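Local coordinates for acinetobacter secreted protease CpaA (Acinetobacter nosocomialis M2, PDB 6O38), which probably cleaves proteins as a secreted zinc metalloprotease of the reprolysin-like family, a type II secretion substrate bound by its chaperone CpaB, at residues N75-Y80 and T113-Q117; P191-V196 and S208-A214; D371-M377 and R415-V421. One frame throughout, in Å; residues are numbered along the deposited sequence.

Contact 1. Residues N75-Y80 and T113-Q117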
loop_
_atom_site.group_PDB
_atom_site.type_symbol
_atom_site.label_atom_id
_atom_site.label_comp_id
_atom_site.label_asym_id
_atom_site.label_seq_id
_atom_site.Cartn_x
_atom_site.Cartn_y
_atom_site.Cartn_z
ATOM N N ASN A 75 25.779 -2.660 -4.227
ATOM C CA ASN A 75 26.621 -2.612 -3.041
ATOM C C ASN A 75 28.089 -2.682 -3.436
ATOM O O ASN A 75 28.442 -2.926 -4.593
ATOM C CB ASN A 75 26.272 -3.754 -2.079
ATOM C CG ASN A 75 24.842 -3.681 -1.581
ATOM O OD1 ASN A 75 24.516 -2.873 -0.711
ATOM N ND2 ASN A 75 23.981 -4.531 -2.128
ATOM N N SER A 76 28.952 -2.458 -2.447
ATOM C CA SER A 76 30.390 -2.529 -2.670
ATOM C C SER A 76 30.788 -3.959 -3.019
ATOM O O SER A 76 30.520 -4.891 -2.252
ATOM C CB SER A 76 31.140 -2.048 -1.430
ATOM O OG SER A 76 32.543 -2.117 -1.621
ATOM N N GLY A 77 31.423 -4.132 -4.176
ATOM C CA GLY A 77 31.826 -5.436 -4.655
ATOM C C GLY A 77 30.933 -6.019 -5.730
ATOM O O GLY A 77 31.293 -7.047 -6.317
ATOM N N ASP A 78 29.790 -5.398 -6.003
ATOM C CA ASP A 78 28.890 -5.881 -7.040
ATOM C C ASP A 78 29.414 -5.517 -8.425
ATOM O O ASP A 78 30.037 -4.470 -8.625
ATOM C CB ASP A 78 27.486 -5.305 -6.849
ATOM C CG ASP A 78 26.693 -6.038 -5.783
ATOM O OD1 ASP A 78 26.940 -7.246 -5.584
ATOM O OD2 ASP A 78 25.820 -5.409 -5.148
ATOM N N VAL A 79 29.156 -6.402 -9.384
ATOM C CA VAL A 79 29.539 -6.213 -10.781
ATOM C C VAL A 79 28.334 -6.610 -11.626
ATOM O O VAL A 79 28.053 -7.802 -11.796
ATOM C CB VAL A 79 30.778 -7.030 -11.168
ATOM C CG1 VAL A 79 31.076 -6.873 -12.652
ATOM C CG2 VAL A 79 31.982 -6.603 -10.335
ATOM N N TYR A 80 27.619 -5.620 -12.151
ATOM C CA TYR A 80 26.477 -5.850 -13.023
ATOM C C TYR A 80 26.872 -5.581 -14.469
ATOM O O TYR A 80 27.555 -4.597 -14.762
ATOM C CB TYR A 80 25.299 -4.958 -12.631
ATOM C CG TYR A 80 24.722 -5.267 -11.271
ATOM C CD1 TYR A 80 23.735 -6.231 -11.120
ATOM C CD2 TYR A 80 25.162 -4.596 -10.138
ATOM C CE1 TYR A 80 23.203 -6.521 -9.880
ATOM C CE2 TYR A 80 24.633 -4.877 -8.891
ATOM C CZ TYR A 80 23.655 -5.841 -8.768
ATOM O OH TYR A 80 23.124 -6.128 -7.532
ATOM N N THR A 113 28.766 -14.560 -2.906
ATOM C CA THR A 113 28.368 -13.399 -2.120
ATOM C C THR A 113 27.792 -12.279 -2.976
ATOM O O THR A 113 27.466 -11.216 -2.439
ATOM C CB THR A 113 29.557 -12.868 -1.314
ATOM O OG1 THR A 113 30.569 -12.388 -2.210
ATOM C CG2 THR A 113 30.140 -13.967 -0.439
ATOM N N ALA A 114 27.667 -12.489 -4.285
ATOM C CA ALA A 114 27.092 -11.476 -5.159
ATOM C C ALA A 114 25.639 -11.208 -4.788
ATOM O O ALA A 114 24.885 -12.127 -4.456
ATOM C CB ALA A 114 27.192 -11.917 -6.620
ATOM N N THR A 115 25.256 -9.930 -4.836
ATOM C CA THR A 115 23.895 -9.544 -4.472
ATOM C C THR A 115 22.868 -10.220 -5.373
ATOM O O THR A 115 21.821 -10.679 -4.899
ATOM C CB THR A 115 23.750 -8.022 -4.536
ATOM O OG1 THR A 115 24.557 -7.421 -3.516
ATOM C CG2 THR A 115 22.299 -7.607 -4.335
HETATM N N MSE A 116 23.152 -10.305 -6.668
HETATM C CA MSE A 116 22.224 -10.930 -7.602
HETATM C C MSE A 116 22.867 -12.096 -8.346
HETATM O O MSE A 116 23.950 -11.965 -8.916
HETATM C CB MSE A 116 21.695 -9.899 -8.598
HETATM C CG MSE A 116 20.706 -10.464 -9.599
HETATM SE SE MSE A 116 19.601 -9.073 -10.387
HETATM C CE MSE A 116 18.756 -8.432 -8.752
ATOM N N GLN A 117 22.187 -13.241 -8.330
ATOM C CA GLN A 117 22.666 -14.445 -8.990
ATOM C C GLN A 117 21.498 -15.126 -9.687
ATOM O O GLN A 117 20.332 -14.861 -9.388
ATOM C CB GLN A 117 23.323 -15.414 -7.994
ATOM C CG GLN A 117 24.452 -14.804 -7.179
ATOM C CD GLN A 117 25.073 -15.794 -6.216
ATOM O OE1 GLN A 117 25.410 -16.917 -6.591
ATOM N NE2 GLN A 117 25.217 -15.384 -4.961
#
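Thr115 meets the type II beta turn that runs from Asn75 to Asp78, just before strand 79-85 of a StcE-type beta-sandwich domain; Thr115 itself leads into strand 116-121 of the next range of that family. The turn is closed by a backbone bond from Asp78 N to Asn75 O.

Three hydrogen bonds cross the contact. The Asp78 carboxylate faces Thr115 with both oxygens: OD2 takes the hydroxyl proton of Thr115 OG1 on its syn lone pair at 2.9 Å, while OD1 accepts the longer bond from Thr115 N, 3.3 Å. On its anti side OD2 also receives Asn75 N (2.9 Å), so this one oxygen ties the turn together and grips the threonine. Thr115 OG1 in turn accepts from Asn75 ND2, tilted 19° from the amide plane. The other end of that amide, OD1, is taken up by Lys73 and Ser57.

Van der Waals contacts complete the patch. Thr115 CG2 stands anti to its own backbone N, which brings the methyl to within 3.6 Å of Tyr80 OH. Farther along the same ring, whose side chain also packs on Leu72 and Ile74, the selenomethionine Met116 lays its CB 3.9 Å from Tyr80 CE1.

Contact 2. Residues P191-V196 and S208-A214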
loop_
_atom_site.group_PDB
_atom_site.type_symbol
_atom_site.label_atom_id
_atom_site.label_comp_id
_atom_site.label_asym_id
_atom_site.label_seq_id
_atom_site.Cartn_x
_atom_site.Cartn_y
_atom_site.Cartn_z
ATOM N N PRO A 191 3.795 -15.439 -13.718
ATOM C CA PRO A 191 2.522 -16.156 -13.626
ATOM C C PRO A 191 2.371 -17.220 -14.700
ATOM O O PRO A 191 2.856 -17.080 -15.826
ATOM C CB PRO A 191 1.483 -15.045 -13.806
ATOM C CG PRO A 191 2.183 -14.037 -14.657
ATOM C CD PRO A 191 3.621 -14.060 -14.206
ATOM N N GLN A 192 1.691 -18.302 -14.330
ATOM C CA GLN A 192 1.232 -19.295 -15.291
ATOM C C GLN A 192 -0.110 -18.836 -15.846
ATOM O O GLN A 192 -1.097 -18.756 -15.107
ATOM C CB GLN A 192 1.097 -20.671 -14.642
ATOM C CG GLN A 192 0.678 -21.762 -15.615
ATOM C CD GLN A 192 0.298 -23.056 -14.922
ATOM O OE1 GLN A 192 0.522 -23.222 -13.723
ATOM N NE2 GLN A 192 -0.290 -23.978 -15.675
ATOM N N LYS A 193 -0.146 -18.531 -17.138
ATOM C CA LYS A 193 -1.318 -17.938 -17.764
ATOM C C LYS A 193 -2.170 -19.029 -18.397
ATOM O O LYS A 193 -1.663 -19.860 -19.158
ATOM C CB LYS A 193 -0.912 -16.899 -18.809
ATOM C CG LYS A 193 -0.257 -15.665 -18.210
ATOM C CD LYS A 193 -0.090 -14.560 -19.236
ATOM C CE LYS A 193 0.556 -13.331 -18.613
ATOM N NZ LYS A 193 0.814 -12.261 -19.615
ATOM N N LEU A 194 -3.461 -19.023 -18.077
ATOM C CA LEU A 194 -4.414 -19.978 -18.619
ATOM C C LEU A 194 -5.621 -19.237 -19.169
ATOM O O LEU A 194 -6.123 -18.299 -18.544
ATOM C CB LEU A 194 -4.875 -20.984 -17.554
ATOM C CG LEU A 194 -3.840 -21.961 -16.995
ATOM C CD1 LEU A 194 -4.468 -22.834 -15.919
ATOM C CD2 LEU A 194 -3.256 -22.816 -18.109
ATOM N N ASN A 195 -6.082 -19.662 -20.341
ATOM C CA ASN A 195 -7.354 -19.206 -20.878
ATOM C C ASN A 195 -8.449 -20.144 -20.391
ATOM O O ASN A 195 -8.315 -21.368 -20.497
ATOM C CB ASN A 195 -7.318 -19.162 -22.406
ATOM C CG ASN A 195 -6.318 -18.153 -22.935
ATOM O OD1 ASN A 195 -6.159 -17.068 -22.375
ATOM N ND2 ASN A 195 -5.636 -18.507 -24.018
ATOM N N VAL A 196 -9.522 -19.569 -19.844
ATOM C CA VAL A 196 -10.570 -20.375 -19.229
ATOM C C VAL A 196 -11.215 -21.330 -20.227
ATOM O O VAL A 196 -11.788 -22.349 -19.825
ATOM C CB VAL A 196 -11.620 -19.461 -18.561
ATOM C CG1 VAL A 196 -12.541 -18.835 -19.601
ATOM C CG2 VAL A 196 -12.405 -20.235 -17.516
ATOM N N SER A 208 1.592 -23.985 -10.006
ATOM C CA SER A 208 2.629 -22.990 -9.768
ATOM C C SER A 208 2.133 -22.054 -8.673
ATOM O O SER A 208 0.943 -22.065 -8.330
ATOM C CB SER A 208 2.958 -22.217 -11.059
ATOM O OG SER A 208 1.923 -21.305 -11.386
ATOM N N PRO A 209 3.021 -21.234 -8.092
ATOM C CA PRO A 209 2.576 -20.346 -7.004
ATOM C C PRO A 209 1.639 -19.241 -7.456
ATOM O O PRO A 209 0.980 -18.631 -6.605
ATOM C CB PRO A 209 3.888 -19.765 -6.455
ATOM C CG PRO A 209 4.961 -20.654 -6.968
ATOM C CD PRO A 209 4.480 -21.165 -8.281
ATOM N N LEU A 210 1.551 -18.963 -8.754
ATOM C CA LEU A 210 0.701 -17.888 -9.260
ATOM C C LEU A 210 0.075 -18.339 -10.571
ATOM O O LEU A 210 0.768 -18.448 -11.588
ATOM C CB LEU A 210 1.500 -16.598 -9.451
ATOM C CG LEU A 210 0.713 -15.379 -9.933
ATOM C CD1 LEU A 210 -0.448 -15.094 -8.993
ATOM C CD2 LEU A 210 1.621 -14.165 -10.053
ATOM N N THR A 211 -1.230 -18.595 -10.549
ATOM C CA THR A 211 -1.989 -18.967 -11.736
ATOM C C THR A 211 -2.878 -17.798 -12.140
ATOM O O THR A 211 -3.556 -17.207 -11.294
ATOM C CB THR A 211 -2.836 -20.216 -11.478
ATOM O OG1 THR A 211 -2.024 -21.231 -10.873
ATOM C CG2 THR A 211 -3.412 -20.748 -12.782
ATOM N N GLU A 212 -2.874 -17.468 -13.430
ATOM C CA GLU A 212 -3.605 -16.318 -13.951
ATOM C C GLU A 212 -4.590 -16.809 -15.005
ATOM O O GLU A 212 -4.182 -17.314 -16.056
ATOM C CB GLU A 212 -2.639 -15.281 -14.525
ATOM C CG GLU A 212 -3.301 -14.033 -15.075
ATOM C CD GLU A 212 -2.292 -12.956 -15.430
ATOM O OE1 GLU A 212 -2.242 -12.549 -16.610
ATOM O OE2 GLU A 212 -1.541 -12.524 -14.529
ATOM N N ILE A 213 -5.882 -16.659 -14.723
ATOM C CA ILE A 213 -6.955 -17.190 -15.557
ATOM C C ILE A 213 -7.648 -16.023 -16.244
ATOM O O ILE A 213 -8.195 -15.135 -15.578
ATOM C CB ILE A 213 -7.949 -18.016 -14.729
ATOM C CG1 ILE A 213 -7.228 -19.187 -14.060
ATOM C CG2 ILE A 213 -9.091 -18.512 -15.605
ATOM C CD1 ILE A 213 -7.994 -19.804 -12.918
ATOM N N ALA A 214 -7.632 -16.025 -17.574
ATOM C CA ALA A 214 -8.157 -14.924 -18.369
ATOM C C ALA A 214 -9.521 -15.268 -18.954
ATOM O O ALA A 214 -9.731 -16.369 -19.471
ATOM C CB ALA A 214 -7.190 -14.563 -19.497
#
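Glu212 sits between two side chains of segment 191-196, on the face of the sheet it shares with Lys193. Its chain is extended, CG anti to the backbone N (chi1 -179°), and runs alongside Lys193 in the same direction, so that OE1 comes to 3.5 Å from Lys193 CE. On the other flank OE2 lies 4.0 Å from Pro191 CB, and that same carbon rests against Leu210 CD2.

The face of Gln192 and Leu194 is more mixed. Leu194 CD1 touches Thr211 CG2 at 3.9 Å, and Gln192 OE1 is 3.3 Å from Ser208 OG, at best a weak polar contact. Toward the end of the strand Val196 CB packs across Ile213 CG2; Phe224 touches both residues.

What sets these neighbours in place is a parallel ladder pairing strand 183-195 with strand 210-215, which belongs to a StcE-type beta-sandwich range. Gln192 N gives to Leu210 O, Glu212 N to Gln192 O (2.8 Å), Leu194 N to Glu212 O (2.7 Å), Ala214 N to Leu194 O and Val196 N to Ala214 O. Strand 235-240 pairs with the far side of 210-215 and brings Lys239 to Glu212 OE1 in a salt bridge.

Lys193 NZ stays 4.3 Å from Glu212 OE1, too far for a salt bridge, so the carboxylate is probably steadied chiefly by Lys239, with Lys193 adding a looser electrostatic pull.

Contact 3. Residues D371-M377 and R415-V421. With SO4 (sulfate ion), chain O.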
loop_
_atom_site.group_PDB
_atom_site.type_symbol
_atom_site.label_atom_id
_atom_site.label_comp_id
_atom_site.label_asym_id
_atom_site.label_seq_id
_atom_site.Cartn_x
_atom_site.Cartn_y
_atom_site.Cartn_z
ATOM N N ASP A 371 -22.287 -1.618 10.167
ATOM C CA ASP A 371 -20.950 -2.193 10.249
ATOM C C ASP A 371 -19.891 -1.174 10.661
ATOM O O ASP A 371 -18.694 -1.475 10.579
ATOM C CB ASP A 371 -20.567 -2.838 8.908
ATOM C CG ASP A 371 -19.413 -3.821 9.037
ATOM O OD1 ASP A 371 -19.483 -4.716 9.907
ATOM O OD2 ASP A 371 -18.436 -3.698 8.268
ATOM N N SER A 372 -20.290 0.017 11.103
ATOM C CA SER A 372 -19.325 1.013 11.550
ATOM C C SER A 372 -20.021 2.016 12.455
ATOM O O SER A 372 -21.216 2.284 12.307
ATOM C CB SER A 372 -18.669 1.735 10.368
ATOM O OG SER A 372 -19.615 2.508 9.650
ATOM N N TYR A 373 -19.257 2.561 13.399
ATOM C CA TYR A 373 -19.727 3.599 14.305
ATOM C C TYR A 373 -18.896 4.858 14.104
ATOM O O TYR A 373 -17.670 4.790 13.980
ATOM C CB TYR A 373 -19.648 3.139 15.764
ATOM C CG TYR A 373 -20.323 1.811 16.017
ATOM C CD1 TYR A 373 -21.700 1.732 16.188
ATOM C CD2 TYR A 373 -19.586 0.636 16.082
ATOM C CE1 TYR A 373 -22.324 0.520 16.417
ATOM C CE2 TYR A 373 -20.201 -0.581 16.311
ATOM C CZ TYR A 373 -21.570 -0.633 16.478
ATOM O OH TYR A 373 -22.188 -1.842 16.707
ATOM N N THR A 374 -19.565 6.007 14.075
ATOM C CA THR A 374 -18.908 7.275 13.787
ATOM C C THR A 374 -18.401 7.895 15.084
ATOM O O THR A 374 -19.187 8.162 16.000
ATOM C CB THR A 374 -19.863 8.232 13.078
ATOM O OG1 THR A 374 -20.300 7.646 11.845
ATOM C CG2 THR A 374 -19.171 9.555 12.786
ATOM N N ILE A 375 -17.096 8.130 15.154
ATOM C CA ILE A 375 -16.465 8.777 16.298
ATOM C C ILE A 375 -16.168 10.219 15.904
ATOM O O ILE A 375 -15.298 10.477 15.066
ATOM C CB ILE A 375 -15.191 8.040 16.733
ATOM C CG1 ILE A 375 -15.520 6.600 17.133
ATOM C CG2 ILE A 375 -14.515 8.776 17.882
ATOM C CD1 ILE A 375 -14.308 5.782 17.523
ATOM N N ASP A 376 -16.894 11.160 16.503
ATOM C CA ASP A 376 -16.713 12.571 16.188
ATOM C C ASP A 376 -15.473 13.106 16.891
ATOM O O ASP A 376 -15.282 12.883 18.091
ATOM C CB ASP A 376 -17.947 13.373 16.602
ATOM C CG ASP A 376 -19.139 13.116 15.699
ATOM O OD1 ASP A 376 -18.935 12.626 14.568
ATOM O OD2 ASP A 376 -20.280 13.407 16.119
HETATM N N MSE A 377 -14.630 13.813 16.143
HETATM C CA MSE A 377 -13.369 14.311 16.681
HETATM C C MSE A 377 -13.259 15.832 16.601
HETATM O O MSE A 377 -13.710 16.450 15.637
HETATM C CB MSE A 377 -12.190 13.672 15.942
HETATM C CG MSE A 377 -12.093 12.162 16.101
HETATM SE SE MSE A 377 -11.540 11.615 17.889
HETATM C CE MSE A 377 -9.769 12.426 17.918
ATOM N N ARG A 415 -14.784 -1.470 12.880
ATOM C CA ARG A 415 -16.125 -0.892 12.814
ATOM C C ARG A 415 -16.141 0.524 13.394
ATOM O O ARG A 415 -16.878 0.840 14.328
ATOM C CB ARG A 415 -17.120 -1.793 13.535
ATOM C CG ARG A 415 -17.232 -3.193 12.952
ATOM C CD ARG A 415 -18.510 -3.874 13.407
ATOM N NE ARG A 415 -18.539 -5.286 13.041
ATOM C CZ ARG A 415 -18.087 -6.268 13.816
ATOM N NH1 ARG A 415 -17.573 -5.992 15.007
ATOM N NH2 ARG A 415 -18.152 -7.526 13.403
ATOM N N PHE A 416 -15.307 1.387 12.818
ATOM C CA PHE A 416 -15.329 2.792 13.200
ATOM C C PHE A 416 -14.785 3.644 12.063
ATOM O O PHE A 416 -13.981 3.184 11.249
ATOM C CB PHE A 416 -14.530 3.048 14.487
ATOM C CG PHE A 416 -13.054 3.238 14.267
ATOM C CD1 PHE A 416 -12.213 2.148 14.125
ATOM C CD2 PHE A 416 -12.506 4.510 14.219
ATOM C CE1 PHE A 416 -10.855 2.321 13.931
ATOM C CE2 PHE A 416 -11.149 4.690 14.022
ATOM C CZ PHE A 416 -10.322 3.593 13.878
ATOM N N TYR A 417 -15.246 4.892 12.026
ATOM C CA TYR A 417 -14.687 5.931 11.176
ATOM C C TYR A 417 -14.519 7.195 12.004
ATOM O O TYR A 417 -15.292 7.453 12.931
ATOM C CB TYR A 417 -15.574 6.245 9.963
ATOM C CG TYR A 417 -15.622 5.176 8.896
ATOM C CD1 TYR A 417 -14.600 5.051 7.965
ATOM C CD2 TYR A 417 -16.708 4.316 8.797
ATOM C CE1 TYR A 417 -14.647 4.083 6.978
ATOM C CE2 TYR A 417 -16.764 3.347 7.814
ATOM C CZ TYR A 417 -15.732 3.235 6.908
ATOM O OH TYR A 417 -15.787 2.270 5.928
ATOM N N LEU A 418 -13.503 7.982 11.667
ATOM C CA LEU A 418 -13.300 9.277 12.298
ATOM C C LEU A 418 -13.965 10.359 11.458
ATOM O O LEU A 418 -13.816 10.383 10.232
ATOM C CB LEU A 418 -11.811 9.580 12.472
ATOM C CG LEU A 418 -11.055 8.733 13.496
ATOM C CD1 LEU A 418 -9.664 9.302 13.728
ATOM C CD2 LEU A 418 -11.828 8.642 14.804
ATOM N N ARG A 419 -14.709 11.240 12.121
ATOM C CA ARG A 419 -15.356 12.376 11.478
ATOM C C ARG A 419 -14.981 13.634 12.244
ATOM O O ARG A 419 -15.233 13.723 13.450
ATOM C CB ARG A 419 -16.877 12.191 11.439
ATOM C CG ARG A 419 -17.673 13.454 11.155
ATOM C CD ARG A 419 -19.140 13.118 10.927
ATOM N NE ARG A 419 -19.991 14.304 10.890
ATOM C CZ ARG A 419 -20.774 14.692 11.892
ATOM N NH1 ARG A 419 -21.515 15.784 11.770
ATOM N NH2 ARG A 419 -20.821 13.986 13.013
ATOM N N ASP A 420 -14.376 14.597 11.553
ATOM C CA ASP A 420 -14.021 15.857 12.191
ATOM C C ASP A 420 -15.242 16.772 12.191
ATOM O O ASP A 420 -15.814 17.064 11.135
ATOM C CB ASP A 420 -12.819 16.510 11.503
ATOM C CG ASP A 420 -13.173 17.187 10.192
ATOM O OD1 ASP A 420 -13.728 16.514 9.298
ATOM O OD2 ASP A 420 -12.903 18.399 10.062
ATOM N N VAL A 421 -15.677 17.172 13.384
ATOM C CA VAL A 421 -16.845 18.028 13.544
ATOM C C VAL A 421 -16.475 19.441 13.950
ATOM O O VAL A 421 -17.374 20.273 14.146
ATOM C CB VAL A 421 -17.841 17.424 14.551
ATOM C CG1 VAL A 421 -18.368 16.097 14.034
ATOM C CG2 VAL A 421 -17.176 17.239 15.904
HETATM S S SO4 O . -24.330 17.390 12.409
HETATM O O1 SO4 O . -24.002 16.645 13.621
HETATM O O2 SO4 O . -25.755 17.247 12.122
HETATM O O3 SO4 O . -24.012 18.802 12.605
HETATM O O4 SO4 O . -23.554 16.868 11.288
#
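Val421 puts CG1 over one face of the Arg419 guanidinium, 3.4 Å above its plane and offset toward the rim, and the same methyl presses against Asp376 CG at 3.5 Å. Asp376 and Arg419 extend alongside each other from the same face of the sheet. Their salt bridge is angled: Arg419 NH2 reaches Asp376 OD1 at 2.8 Å, but the N-H...O angle is only 130°, a weak bond, and the two flat groups stand 65° apart. An extended chain, with CG anti to the backbone N (chi1 164°), carries the arginine past Thr374, whose CG2 touches Arg419 CB at 3.7 Å. Arg419 NE is held by Asn355 O, and NH1 faces a sulfate ion, probably from the crystallisation liquor, whose exact placement is doubtful.

All this sits on two parallel strands: 416-425 falls in the reprolysin-like metallopeptidase range, and 367-381 pairs on from the sandwich strand 358-364. Paired residues run from Tyr373 with Phe416 to Met377 with Asp420. The bond from Ile375 N to Tyr417 O, 2.9 Å, is nearly straight. Strand 457-462 pairs with 367-381 as well.

On the opposite face from Asp376 and Arg419, Leu418 CD2 touches both Ile375 CB and the CG of the selenomethionine Met377, while Ile375 CD1 meets Phe416 CD2 at 4.0 Å. Helix 496-504, which carries zinc ligands His498 and His502, packs on this layer through Met496, Val500 and Leu504.

At the start of the pair Ser372 OG lies at the edge of the Tyr417 ring, 3.5 Å from CE2, and is hydrogen-bonded to Arg360 N. Arg415 NE bonds only weakly to Asp371 OD1, at 3.3 Å; the other carboxylate oxygen, OD2, is in a salt bridge with Arg360 NE.

How the contacts relate
The three contacts follow one another along the chain, each closing before the next opens. Contacts 1 and 2 lie among the StcE-type beta-sandwich domains, their centres 33 Å apart with about 17 Å between nearest atoms. Contact 3 lies across the chain's centre from both, its own centre 50 Å from that of contact 1 and 41 Å from that of contact 2, and none of them touch. Contact 1 joins two successive sandwich ranges through a turn, contact 2 pairs strand 183-195 with strand 210-215 in parallel, and contact 3 pairs strand 367-381 with strand 416-425 of the metallopeptidase range. Such pairings follow one another from the N-terminal sandwich domains to the zinc-bearing part.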